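Local coordinates for peptidoglycan-recognition protein SD (Drosophila melanogaster, PDB 2RKQ) that binds bacterial peptidoglycan as an innate immune receptor of the fruit fly, activating the Toll pathway in response to Gram-positive bacteria, at residues A[39-45]-A[72-78]; A[1-5]-A[121-125]; A[7-13]-A[49-54]; A[19-24]-A[81-87]. All blocks are in the same frame, centred on the assembly; numbering follows the deposited sequence. Where two conformers were deposited one is given.

Contact 1: A[39-45]-A[72-78]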
loop_
_atom_site.group_PDB
_atom_site.type_symbol
_atom_site.label_atom_id
_atom_site.label_comp_id
_atom_site.label_asym_id
_atom_site.label_seq_id
_atom_site.Cartn_x
_atom_site.Cartn_y
_atom_site.Cartn_z
ATOM N N CYS A 39 0.269 -7.157 12.701
ATOM C CA CYS A 39 0.266 -6.310 13.879
ATOM C C CYS A 39 -1.174 -6.069 14.309
ATOM O O CYS A 39 -2.070 -6.002 13.463
ATOM C CB CYS A 39 1.001 -5.009 13.592
ATOM S SG CYS A 39 0.240 -3.959 12.333
ATOM N N ALA A 40 -1.415 -5.985 15.615
ATOM C CA ALA A 40 -2.783 -5.909 16.106
ATOM C C ALA A 40 -3.012 -4.827 17.152
ATOM O O ALA A 40 -4.051 -4.806 17.806
ATOM C CB ALA A 40 -3.219 -7.277 16.657
ATOM N N ASP A 41 -2.061 -3.920 17.321
ATOM C CA ASP A 41 -2.312 -2.792 18.203
ATOM C C ASP A 41 -1.492 -1.608 17.724
ATOM O O ASP A 41 -0.661 -1.759 16.816
ATOM C CB ASP A 41 -2.113 -3.148 19.699
ATOM C CG ASP A 41 -0.653 -3.287 20.115
ATOM O OD1 ASP A 41 0.216 -2.542 19.634
ATOM O OD2 ASP A 41 -0.358 -4.170 20.964
ATOM N N ASP A 42 -1.737 -0.436 18.288
ATOM C CA ASP A 42 -1.122 0.771 17.766
ATOM C C ASP A 42 0.381 0.781 17.994
ATOM O O ASP A 42 1.110 1.395 17.230
ATOM C CB ASP A 42 -1.754 2.014 18.389
ATOM C CG ASP A 42 -3.159 2.264 17.888
ATOM O OD1 ASP A 42 -3.650 1.516 17.018
ATOM O OD2 ASP A 42 -3.749 3.237 18.376
ATOM N N VAL A 43 0.842 0.091 19.031
ATOM C CA VAL A 43 2.285 0.052 19.300
ATOM C C VAL A 43 2.957 -0.824 18.261
ATOM O O VAL A 43 3.903 -0.380 17.597
ATOM C CB VAL A 43 2.583 -0.495 20.695
ATOM C CG1 VAL A 43 4.087 -0.566 20.922
ATOM C CG2 VAL A 43 1.890 0.370 21.766
ATOM N N THR A 44 2.465 -2.042 18.074
ATOM C CA THR A 44 3.159 -2.917 17.152
ATOM C C THR A 44 3.004 -2.472 15.700
ATOM O O THR A 44 3.949 -2.592 14.916
ATOM C CB THR A 44 2.736 -4.351 17.292
ATOM O OG1 THR A 44 1.352 -4.465 16.987
ATOM C CG2 THR A 44 2.983 -4.854 18.703
ATOM N N CYS A 45 1.836 -1.959 15.324
ATOM C CA CYS A 45 1.701 -1.495 13.932
ATOM C C CYS A 45 2.637 -0.332 13.619
ATOM O O CYS A 45 3.234 -0.274 12.527
ATOM C CB CYS A 45 0.262 -1.135 13.590
ATOM S SG CYS A 45 -0.802 -2.581 13.516
ATOM N N GLY A 72 -2.593 -1.420 8.910
ATOM C CA GLY A 72 -2.287 -2.334 10.005
ATOM C C GLY A 72 -3.466 -3.211 10.342
ATOM O O GLY A 72 -4.611 -2.916 9.980
ATOM N N GLY A 73 -3.181 -4.311 11.033
ATOM C CA GLY A 73 -4.248 -5.181 11.526
ATOM C C GLY A 73 -5.103 -4.528 12.587
ATOM O O GLY A 73 -6.164 -5.030 12.938
ATOM N N ASN A 74 -4.639 -3.394 13.111
ATOM C CA ASN A 74 -5.456 -2.542 13.981
ATOM C C ASN A 74 -6.465 -1.687 13.218
ATOM O O ASN A 74 -7.198 -0.882 13.817
ATOM C CB ASN A 74 -4.555 -1.607 14.793
ATOM C CG ASN A 74 -3.721 -0.676 13.909
ATOM O OD1 ASN A 74 -3.663 -0.819 12.680
ATOM N ND2 ASN A 74 -3.070 0.303 14.549
ATOM N N GLY A 75 -6.464 -1.824 11.887
ATOM C CA GLY A 75 -7.394 -1.079 11.043
ATOM C C GLY A 75 -6.959 0.328 10.684
ATOM O O GLY A 75 -7.721 1.060 10.052
ATOM N N LYS A 76 -5.748 0.708 11.082
ATOM C CA LYS A 76 -5.260 2.066 10.820
ATOM C C LYS A 76 -4.509 2.138 9.509
ATOM O O LYS A 76 -3.838 1.188 9.108
ATOM C CB LYS A 76 -4.375 2.559 11.960
ATOM C CG LYS A 76 -5.197 2.904 13.201
ATOM C CD LYS A 76 -4.379 3.637 14.243
ATOM C CE LYS A 76 -5.282 4.153 15.370
ATOM N NZ LYS A 76 -4.522 4.963 16.331
ATOM N N VAL A 77 -4.621 3.295 8.864
ATOM C CA VAL A 77 -3.962 3.545 7.588
ATOM C C VAL A 77 -2.788 4.463 7.875
ATOM O O VAL A 77 -2.964 5.525 8.467
ATOM C CB VAL A 77 -4.881 4.245 6.593
ATOM C CG1 VAL A 77 -4.102 4.563 5.310
ATOM C CG2 VAL A 77 -6.125 3.388 6.306
ATOM N N TYR A 78 -1.592 4.007 7.494
ATOM C CA TYR A 78 -0.347 4.751 7.703
ATOM C C TYR A 78 0.133 5.346 6.395
ATOM O O TYR A 78 0.160 4.684 5.353
ATOM C CB TYR A 78 0.730 3.837 8.292
ATOM C CG TYR A 78 0.352 3.296 9.634
ATOM C CD1 TYR A 78 -0.502 2.201 9.740
ATOM C CD2 TYR A 78 0.824 3.888 10.797
ATOM C CE1 TYR A 78 -0.898 1.710 10.976
ATOM C CE2 TYR A 78 0.438 3.416 12.056
ATOM C CZ TYR A 78 -0.429 2.321 12.136
ATOM O OH TYR A 78 -0.831 1.845 13.367
HETATM O O HOH W 1 -0.156 3.289 15.475
#
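The start of helix 42-58 meets the turn at 72-76 through side chains in well-defined rotamers. Cys39, in the p rotamer, and Cys45, in m, join through a 2.1 Å SG-SG disulfide that closes the loop leading into the helix. The bridge lies against Gly72, whose CA is 3.8 Å from Cys39 SG and equally far from Cys45 SG; a CB here would clash with Cys45 SG. Gly73 CA comes to 3.0 Å from Cys39 O, again leaving no room for a side chain.

Asn74, with chi1 in p, points at the helix start and bonds from both ends of its amide. ND2 donates to Asp42 OD1 (2.8 Å) and to Tyr78 OH (3.0 Å), while OD1 accepts from Lys76 N (3.0 Å), an Asx turn. The other Asp42 oxygen, OD2, forms a salt bridge with NZ of Lys76 at 2.8 Å, reached by an almost fully extended lysine chain. Tyr78, in m, brings OH to 3.2 Å from Cys45 CB, and a water links that hydroxyl to Asp42 O. Asp41, in p, N-caps the helix, its OD1 accepting from Thr44 N at 2.8 Å.

The second partner is a classic 3:5 beta hairpin between strands 69-71 and 77-79: a type I turn from Gly72 to Gly75 with a G1 bulge at Gly75, docked against a disulfide-closed, N-capped helix start.

Contact 2: A[1-5]-A[121-125]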
loop_
_atom_site.group_PDB
_atom_site.type_symbol
_atom_site.label_atom_id
_atom_site.label_comp_id
_atom_site.label_asym_id
_atom_site.label_seq_id
_atom_site.Cartn_x
_atom_site.Cartn_y
_atom_site.Cartn_z
ATOM N N GLU A 1 -14.680 8.871 4.575
ATOM C CA GLU A 1 -13.328 9.370 4.970
ATOM C C GLU A 1 -12.680 8.380 5.920
ATOM O O GLU A 1 -13.365 7.563 6.524
ATOM C CB GLU A 1 -13.435 10.753 5.618
ATOM C CG GLU A 1 -13.653 11.899 4.608
ATOM C CD GLU A 1 -15.072 11.970 4.007
ATOM O OE1 GLU A 1 -15.689 10.918 3.710
ATOM O OE2 GLU A 1 -15.568 13.101 3.801
ATOM N N VAL A 2 -11.356 8.448 6.031
ATOM C CA VAL A 2 -10.606 7.592 6.944
ATOM C C VAL A 2 -9.398 8.374 7.479
ATOM O O VAL A 2 -8.702 9.069 6.723
ATOM C CB VAL A 2 -10.225 6.233 6.272
ATOM C CG1 VAL A 2 -9.365 6.447 5.028
ATOM C CG2 VAL A 2 -9.567 5.287 7.262
ATOM N N PRO A 3 -9.160 8.310 8.805
ATOM C CA PRO A 3 -8.002 9.020 9.292
ATOM C C PRO A 3 -6.724 8.380 8.766
ATOM O O PRO A 3 -6.702 7.192 8.418
ATOM C CB PRO A 3 -8.094 8.907 10.825
ATOM C CG PRO A 3 -9.382 8.256 11.133
ATOM C CD PRO A 3 -9.898 7.616 9.876
ATOM N N ILE A 4 -5.694 9.201 8.663
ATOM C CA ILE A 4 -4.392 8.749 8.184
ATOM C C ILE A 4 -3.402 8.990 9.313
ATOM O O ILE A 4 -3.343 10.086 9.875
ATOM C CB ILE A 4 -3.944 9.527 6.924
ATOM C CG1 ILE A 4 -4.962 9.395 5.775
ATOM C CG2 ILE A 4 -2.521 9.088 6.466
ATOM C CD1 ILE A 4 -5.208 7.964 5.325
ATOM N N VAL A 5 -2.645 7.956 9.670
ATOM C CA VAL A 5 -1.509 8.142 10.565
ATOM C C VAL A 5 -0.377 8.699 9.719
ATOM O O VAL A 5 0.252 7.974 8.936
ATOM C CB VAL A 5 -1.081 6.831 11.215
ATOM C CG1 VAL A 5 0.111 7.068 12.160
ATOM C CG2 VAL A 5 -2.251 6.176 11.965
ATOM N N GLU A 121 -12.335 2.408 2.364
ATOM C CA GLU A 121 -12.545 3.812 2.689
ATOM C C GLU A 121 -11.398 4.650 2.141
ATOM O O GLU A 121 -11.601 5.768 1.643
ATOM C CB GLU A 121 -12.667 3.998 4.211
ATOM C CG GLU A 121 -13.948 3.410 4.777
ATOM C CD GLU A 121 -13.839 2.998 6.226
ATOM O OE1 GLU A 121 -12.894 3.440 6.900
ATOM O OE2 GLU A 121 -14.718 2.222 6.691
ATOM N N LEU A 122 -10.189 4.105 2.195
ATOM C CA LEU A 122 -9.040 4.806 1.648
ATOM C C LEU A 122 -9.132 5.013 0.145
ATOM O O LEU A 122 -8.809 6.090 -0.347
ATOM C CB LEU A 122 -7.781 4.025 1.998
ATOM C CG LEU A 122 -6.488 4.553 1.381
ATOM C CD1 LEU A 122 -6.181 5.917 1.950
ATOM C CD2 LEU A 122 -5.371 3.574 1.684
ATOM N N LEU A 123 -9.574 3.990 -0.592
ATOM C CA LEU A 123 -9.730 4.139 -2.025
ATOM C C LEU A 123 -10.735 5.230 -2.343
ATOM O O LEU A 123 -10.492 6.078 -3.199
ATOM C CB LEU A 123 -10.141 2.810 -2.661
ATOM C CG LEU A 123 -9.023 1.768 -2.672
ATOM C CD1 LEU A 123 -9.570 0.373 -2.923
ATOM C CD2 LEU A 123 -7.956 2.162 -3.706
ATOM N N GLU A 124 -11.856 5.214 -1.636
ATOM C CA GLU A 124 -12.877 6.248 -1.826
ATOM C C GLU A 124 -12.297 7.627 -1.556
ATOM O O GLU A 124 -12.522 8.574 -2.326
ATOM C CB GLU A 124 -14.073 5.989 -0.924
ATOM C CG GLU A 124 -15.187 7.016 -1.123
ATOM C CD GLU A 124 -16.267 6.930 -0.075
ATOM O OE1 GLU A 124 -17.087 7.870 0.011
ATOM O OE2 GLU A 124 -16.290 5.942 0.684
ATOM N N GLN A 125 -11.545 7.730 -0.466
ATOM C CA GLN A 125 -10.931 8.992 -0.098
ATOM C C GLN A 125 -9.890 9.452 -1.121
ATOM O O GLN A 125 -9.823 10.624 -1.463
ATOM C CB GLN A 125 -10.294 8.839 1.271
ATOM C CG GLN A 125 -9.564 10.070 1.751
ATOM C CD GLN A 125 -9.331 10.008 3.234
ATOM O OE1 GLN A 125 -8.217 9.723 3.696
ATOM N NE2 GLN A 125 -10.389 10.211 3.993
HETATM O O HOH W 2 -13.795 7.153 2.532
HETATM O O HOH W 3 -13.719 5.677 8.191
#
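Three kinds of interaction hold the first residues of the chain to helix 113-128: apolar packing, close fitting around one glutamine, and water bridges.

The apolar part rests on alternate residues. Val2 points at the helix and sets CG1 4.2 Å from Leu122 CB, while the CA-to-CB bond of Ile4 runs sideways but its tip swings in, placing CD1 4.1 Å from Leu122 CD1. Both side chains also touch Val77 of the neighbouring strand 77-79, so valine, isoleucine and leucine share one patch between strand and helix.

Gln125, buried and directed at the N-terminal segment, fills the space one helical turn on from Glu121. Its side chain lies along the backbone of Glu1 and Val2 and extends as far as the Ile4 side chain.

Two waters add polar links. One molecule accepts from Glu1 N at 2.8 Å and donates to Glu121 O at 2.7 Å, with a weak bond to Glu124 OE2 at 3.3 Å; a second donates to Glu1 O (2.5 Å) and to Glu121 OE1 (2.7 Å). The chain's amino terminus is thus tied to the helix through solvent.

Beyond Val2 the chain enters the short strand 4-5, which pairs in parallel with 77-79. An edge strand of a mixed sheet backed by a helix across its face is characteristic of the alpha/beta fold of PGRP and type 2 amidase domains.

Contact 3: A[7-13]-A[49-54]. Unlike the reference sequence in segment 49-54: Arg50 (reference Gln).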
loop_
_atom_site.group_PDB
_atom_site.type_symbol
_atom_site.label_atom_id
_atom_site.label_comp_id
_atom_site.label_asym_id
_atom_site.label_seq_id
_atom_site.Cartn_x
_atom_site.Cartn_y
_atom_site.Cartn_z
ATOM N N ARG A 7 3.173 10.449 8.463
ATOM C CA ARG A 7 4.555 10.053 8.655
ATOM C C ARG A 7 5.067 10.492 10.019
ATOM O O ARG A 7 5.710 9.721 10.717
ATOM C CB ARG A 7 5.429 10.639 7.548
ATOM C CG ARG A 7 5.109 10.118 6.138
ATOM C CD ARG A 7 6.041 10.751 5.123
ATOM N NE ARG A 7 7.410 10.234 5.257
ATOM C CZ ARG A 7 7.909 9.240 4.514
ATOM N NH1 ARG A 7 7.162 8.623 3.607
ATOM N NH2 ARG A 7 9.171 8.854 4.682
ATOM N N ALA A 8 4.781 11.737 10.410
ATOM C CA ALA A 8 5.257 12.216 11.713
ATOM C C ALA A 8 4.676 11.396 12.866
ATOM O O ALA A 8 5.357 11.121 13.867
ATOM C CB ALA A 8 4.932 13.695 11.897
ATOM N N GLU A 9 3.412 11.006 12.719
ATOM C CA GLU A 9 2.706 10.247 13.761
ATOM C C GLU A 9 3.231 8.832 13.958
ATOM O O GLU A 9 3.063 8.263 15.033
ATOM C CB GLU A 9 1.204 10.226 13.486
ATOM C CG GLU A 9 0.513 11.560 13.738
ATOM C CD GLU A 9 -0.919 11.528 13.245
ATOM O OE1 GLU A 9 -1.814 11.219 14.056
ATOM O OE2 GLU A 9 -1.137 11.778 12.049
ATOM N N TRP A 10 3.881 8.260 12.939
ATOM C CA TRP A 10 4.589 7.016 13.153
ATOM C C TRP A 10 6.103 7.162 13.244
ATOM O O TRP A 10 6.835 6.173 13.237
ATOM C CB TRP A 10 4.164 5.918 12.164
ATOM C CG TRP A 10 4.336 6.161 10.673
ATOM C CD1 TRP A 10 3.407 6.671 9.815
ATOM C CD2 TRP A 10 5.440 5.732 9.862
ATOM N NE1 TRP A 10 3.887 6.646 8.517
ATOM C CE2 TRP A 10 5.135 6.082 8.523
ATOM C CE3 TRP A 10 6.675 5.110 10.139
ATOM C CZ2 TRP A 10 5.999 5.827 7.465
ATOM C CZ3 TRP A 10 7.534 4.848 9.080
ATOM C CH2 TRP A 10 7.192 5.203 7.753
ATOM N N ASN A 11 6.554 8.404 13.364
ATOM C CA ASN A 11 7.968 8.725 13.540
ATOM C C ASN A 11 8.811 8.170 12.403
ATOM O O ASN A 11 9.881 7.589 12.615
ATOM C CB ASN A 11 8.477 8.249 14.910
ATOM C CG ASN A 11 9.824 8.829 15.258
ATOM O OD1 ASN A 11 10.137 9.976 14.899
ATOM N ND2 ASN A 11 10.645 8.038 15.937
ATOM N N ALA A 12 8.312 8.359 11.188
ATOM C CA ALA A 12 9.041 7.982 9.988
ATOM C C ALA A 12 10.367 8.701 9.889
ATOM O O ALA A 12 10.495 9.830 10.359
ATOM C CB ALA A 12 8.194 8.330 8.764
ATOM N N LYS A 13 11.333 8.065 9.244
ATOM C CA LYS A 13 12.489 8.786 8.730
ATOM C C LYS A 13 12.090 9.452 7.420
ATOM O O LYS A 13 11.191 8.986 6.720
ATOM C CB LYS A 13 13.667 7.840 8.535
ATOM C CG LYS A 13 14.083 7.210 9.864
ATOM C CD LYS A 13 15.454 6.593 9.852
ATOM C CE LYS A 13 15.832 6.163 11.286
ATOM N NZ LYS A 13 16.186 7.315 12.202
ATOM N N MET A 49 5.763 -0.423 11.016
ATOM C CA MET A 49 5.969 0.615 10.004
ATOM C C MET A 49 7.426 1.078 9.962
ATOM O O MET A 49 8.034 1.143 8.891
ATOM C CB MET A 49 5.059 1.822 10.262
ATOM C CG MET A 49 3.597 1.617 9.864
ATOM S SD MET A 49 3.429 1.442 8.077
ATOM C CE MET A 49 4.050 3.018 7.541
ATOM N N ARG A 50 7.986 1.399 11.122
ATOM C CA ARG A 50 9.380 1.823 11.157
ATOM C C ARG A 50 10.318 0.706 10.731
ATOM O O ARG A 50 11.288 0.949 10.002
ATOM C CB ARG A 50 9.752 2.357 12.531
ATOM C CG ARG A 50 9.072 3.685 12.833
ATOM C CD ARG A 50 9.515 4.244 14.152
ATOM N NE ARG A 50 9.073 3.428 15.274
ATOM C CZ ARG A 50 7.862 3.485 15.819
ATOM N NH1 ARG A 50 6.949 4.310 15.345
ATOM N NH2 ARG A 50 7.563 2.702 16.840
ATOM N N ASN A 51 10.029 -0.523 11.142
ATOM C CA ASN A 51 10.889 -1.639 10.781
ATOM C C ASN A 51 10.862 -1.895 9.285
ATOM O O ASN A 51 11.899 -2.166 8.683
ATOM C CB ASN A 51 10.524 -2.900 11.563
ATOM C CG ASN A 51 10.829 -2.770 13.039
ATOM O OD1 ASN A 51 11.515 -1.847 13.462
ATOM N ND2 ASN A 51 10.305 -3.698 13.834
ATOM N N LEU A 52 9.688 -1.787 8.676
ATOM C CA LEU A 52 9.586 -1.948 7.235
ATOM C C LEU A 52 10.313 -0.831 6.508
ATOM O O LEU A 52 11.060 -1.090 5.564
ATOM C CB LEU A 52 8.136 -2.010 6.767
ATOM C CG LEU A 52 8.002 -2.310 5.274
ATOM C CD1 LEU A 52 8.651 -3.648 4.877
ATOM C CD2 LEU A 52 6.540 -2.277 4.880
ATOM N N GLN A 53 10.085 0.411 6.915
ATOM C CA GLN A 53 10.810 1.496 6.284
ATOM C C GLN A 53 12.297 1.266 6.387
ATOM O O GLN A 53 12.999 1.415 5.397
ATOM C CB GLN A 53 10.453 2.832 6.920
ATOM C CG GLN A 53 11.168 3.973 6.234
ATOM C CD GLN A 53 10.918 5.321 6.852
ATOM O OE1 GLN A 53 10.870 5.466 8.080
ATOM N NE2 GLN A 53 10.776 6.333 6.002
ATOM N N ASN A 54 12.769 0.935 7.587
ATOM C CA ASN A 54 14.206 0.761 7.806
ATOM C C ASN A 54 14.756 -0.402 6.984
ATOM O O ASN A 54 15.855 -0.302 6.427
ATOM C CB ASN A 54 14.526 0.511 9.282
ATOM C CG ASN A 54 14.233 1.702 10.197
ATOM O OD1 ASN A 54 14.186 1.530 11.424
ATOM N ND2 ASN A 54 14.037 2.887 9.638
#
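Trp10 spreads its indole beneath the end of Met49, whose methyl CE sits 3.6 Å from the centroid of the six-membered ring and 21° off the ring normal, a CH-pi contact over the face. With Met49 SD 5.0 Å from the same centroid, the pair is a Met-aromatic contact, here used to seat an irregular N-terminal loop on helix 42-58 of the PGRP fold. The loop is consistent with the extra N-terminal segment that distinguishes PGRPs from bare amidase domains.

The example shows how a loop without regular structure can still be fixed precisely. At the ring edge, Arg50 CG lies 3.9 Å from Trp10 CE3, and the arginine bends round so that NH1 donates to Trp10 O at 2.8 Å; NH1 also bonds to Ser46 OG in the helix turn before. The indole nitrogen turns elsewhere, to the carbonyl of Glu79 at the end of strand 77-79, so a single tryptophan joins helix and sheet.

One helical turn after Met49, Gln53 treats Lys13 much as a paired strand would. Its OE1 accepts from Lys13 N at 2.9 Å while NE2 returns a bond to Lys13 O. Asp64 completes the polar cluster, accepting from NE2 of Gln53 and pairing in a salt bridge with Arg7. Lys13 O finally serves two donors, Gln53 NE2 at 2.8 Å and Arg7 NH2 at 2.9 Å.

Contact 4: A[19-24]-A[81-87]. Unlike the reference sequence in segment 19-24: Val23 (reference Glu).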
loop_
_atom_site.group_PDB
_atom_site.type_symbol
_atom_site.label_atom_id
_atom_site.label_comp_id
_atom_site.label_asym_id
_atom_site.label_seq_id
_atom_site.Cartn_x
_atom_site.Cartn_y
_atom_site.Cartn_z
ATOM N N ILE A 19 13.248 10.599 -5.336
ATOM C CA ILE A 19 12.186 9.761 -5.832
ATOM C C ILE A 19 11.583 10.463 -7.030
ATOM O O ILE A 19 11.295 11.655 -6.962
ATOM C CB ILE A 19 11.122 9.510 -4.762
ATOM C CG1 ILE A 19 11.719 8.735 -3.583
ATOM C CG2 ILE A 19 9.987 8.673 -5.347
ATOM C CD1 ILE A 19 10.836 8.757 -2.348
ATOM N N ASP A 20 11.393 9.723 -8.115
ATOM C CA ASP A 20 10.763 10.288 -9.306
ATOM C C ASP A 20 9.327 10.711 -9.032
ATOM O O ASP A 20 8.660 10.125 -8.186
ATOM C CB ASP A 20 10.820 9.290 -10.458
ATOM C CG ASP A 20 12.198 9.236 -11.111
ATOM O OD1 ASP A 20 12.810 10.312 -11.305
ATOM O OD2 ASP A 20 12.661 8.120 -11.410
ATOM N N SER A 21 8.856 11.737 -9.736
ATOM C CA SER A 21 7.490 12.226 -9.558
ATOM C C SER A 21 6.471 11.439 -10.386
ATOM O O SER A 21 6.812 10.790 -11.387
ATOM C CB SER A 21 7.421 13.704 -9.934
ATOM O OG SER A 21 7.717 13.864 -11.304
ATOM N N MET A 22 5.217 11.495 -9.953
ATOM C CA MET A 22 4.103 10.956 -10.739
ATOM C C MET A 22 3.025 12.006 -10.824
ATOM O O MET A 22 2.888 12.822 -9.918
ATOM C CB MET A 22 3.493 9.726 -10.085
ATOM C CG MET A 22 4.420 8.577 -9.947
ATOM S SD MET A 22 3.488 7.076 -9.605
ATOM C CE MET A 22 2.810 7.331 -7.972
ATOM N N VAL A 23 2.253 11.944 -11.902
ATOM C CA VAL A 23 1.155 12.868 -12.143
ATOM C C VAL A 23 -0.092 12.294 -11.482
ATOM O O VAL A 23 -0.465 11.170 -11.774
ATOM C CB VAL A 23 0.941 13.030 -13.671
ATOM C CG1 VAL A 23 -0.354 13.780 -13.986
ATOM C CG2 VAL A 23 2.162 13.723 -14.304
ATOM N N THR A 24 -0.696 13.047 -10.565
ATOM C CA THR A 24 -1.960 12.661 -9.931
ATOM C C THR A 24 -3.094 13.400 -10.656
ATOM O O THR A 24 -2.869 14.488 -11.196
ATOM C CB THR A 24 -2.004 13.049 -8.443
ATOM O OG1 THR A 24 -1.775 14.459 -8.336
ATOM C CG2 THR A 24 -0.963 12.288 -7.637
ATOM N N ARG A 81 4.908 7.063 1.018
ATOM C CA ARG A 81 5.243 8.095 0.023
ATOM C C ARG A 81 4.041 8.927 -0.365
ATOM O O ARG A 81 2.906 8.458 -0.297
ATOM C CB ARG A 81 5.785 7.465 -1.258
ATOM C CG ARG A 81 7.045 6.693 -1.053
ATOM C CD ARG A 81 7.515 6.028 -2.351
ATOM N NE ARG A 81 8.665 5.200 -2.004
ATOM C CZ ARG A 81 9.697 4.927 -2.808
ATOM N NH1 ARG A 81 9.746 5.374 -4.064
ATOM N NH2 ARG A 81 10.699 4.187 -2.332
ATOM N N SER A 82 4.286 10.164 -0.807
ATOM C CA SER A 82 3.239 10.984 -1.376
ATOM C C SER A 82 2.712 10.352 -2.660
ATOM O O SER A 82 3.494 9.772 -3.411
ATOM C CB SER A 82 3.799 12.355 -1.735
ATOM O OG SER A 82 2.806 13.115 -2.390
ATOM N N PRO A 83 1.400 10.472 -2.935
ATOM C CA PRO A 83 0.909 9.982 -4.212
ATOM C C PRO A 83 1.582 10.589 -5.439
ATOM O O PRO A 83 1.512 9.984 -6.512
ATOM C CB PRO A 83 -0.579 10.356 -4.176
ATOM C CG PRO A 83 -0.902 10.388 -2.726
ATOM C CD PRO A 83 0.297 10.987 -2.094
ATOM N N SER A 84 2.213 11.762 -5.304
ATOM C CA SER A 84 2.949 12.335 -6.439
ATOM C C SER A 84 4.402 11.887 -6.492
ATOM O O SER A 84 5.207 12.443 -7.247
ATOM C CB SER A 84 2.908 13.876 -6.470
ATOM O OG SER A 84 1.742 14.419 -5.901
ATOM N N GLN A 85 4.750 10.907 -5.661
ATOM C CA GLN A 85 6.076 10.294 -5.714
ATOM C C GLN A 85 5.898 8.858 -6.169
ATOM O O GLN A 85 5.115 8.117 -5.584
ATOM C CB GLN A 85 6.758 10.310 -4.331
ATOM C CG GLN A 85 7.172 11.698 -3.878
ATOM C CD GLN A 85 7.706 11.726 -2.454
ATOM O OE1 GLN A 85 8.698 12.419 -2.161
ATOM N NE2 GLN A 85 7.031 11.041 -1.547
ATOM N N ARG A 86 6.651 8.454 -7.185
ATOM C CA ARG A 86 6.604 7.074 -7.654
ATOM C C ARG A 86 6.879 6.120 -6.500
ATOM O O ARG A 86 7.715 6.402 -5.633
ATOM C CB ARG A 86 7.637 6.879 -8.767
ATOM C CG ARG A 86 7.504 5.541 -9.462
ATOM C CD ARG A 86 8.641 5.344 -10.452
ATOM N NE ARG A 86 8.481 6.209 -11.614
ATOM C CZ ARG A 86 9.461 6.629 -12.407
ATOM N NH1 ARG A 86 10.729 6.308 -12.161
ATOM N NH2 ARG A 86 9.163 7.402 -13.441
ATOM N N GLY A 87 6.140 5.017 -6.456
ATOM C CA GLY A 87 6.395 3.986 -5.463
ATOM C C GLY A 87 7.551 3.094 -5.863
ATOM O O GLY A 87 8.159 3.278 -6.922
HETATM O O HOH W 4 6.719 8.193 -12.514
#
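Chain segments that belong to no regular strand may still borrow the logic of a sheet, as 19-24 does against 81-87. Ile19 begins with packing: CG2 lies 3.2 Å from Arg86 O and CG1 rests over one face of the Arg81 guanidinium. That arginine is held in place by its own bond from NH1 to Arg86 O (2.8 Å) and by the carbonyls of Asp64 and Ile65. Asp20 contributes twice, its O accepting from Arg86 N at 2.8 Å and its OD2 forming a salt bridge with Arg86 NH1, also at 2.8 Å. Ser21 sits opposite Gln85, their CA atoms 4.5 Å apart, and a water spans Ser21 O and Arg86 NH2. Met22 N then donates to Ser84 O at 2.9 Å, while its side chain runs inward, bringing CE within 3.3 Å of Pro83 O and CG within 3.5 Å of Arg86 CA. Thr24 CG2 leans on the proline ring, 4.0 Å from Pro83 CB.

The two backbone bonds flank Ser21 and Gln85 as a non-hydrogen-bonded antiparallel pair: an isolated beta bridge joining the loop before strand 26-33 to the type I turn Ser82-Gln85 that follows strand 77-79.

How the contacts relate
Strand 77-79 relates most of these contacts. Contacts 1 and 2, with centres about 15 Å apart, meet where strands 4-5 and 77-79 lie side by side: Val77 O is 2.7 Å from Val5 N, a probable hydrogen bond. Contacts 1 and 3 share helix 42-58, and Tyr78 CB of contact 1 packs 3.5 Å from Met49 CE of contact 3. Contact 3 also reaches contact 2, with Trp10 CD1 3.5 Å from Val5 O. Contact 4 is more remote, its centre about 24 Å from that of contact 1 across the middle of the chain, yet Arg81 N lies 3.8 Å from Arg7 NH1 of contact 3. Segments 7-13 and 19-24, both between strands 4-5 and 26-33, thus pack on different parts of the fold.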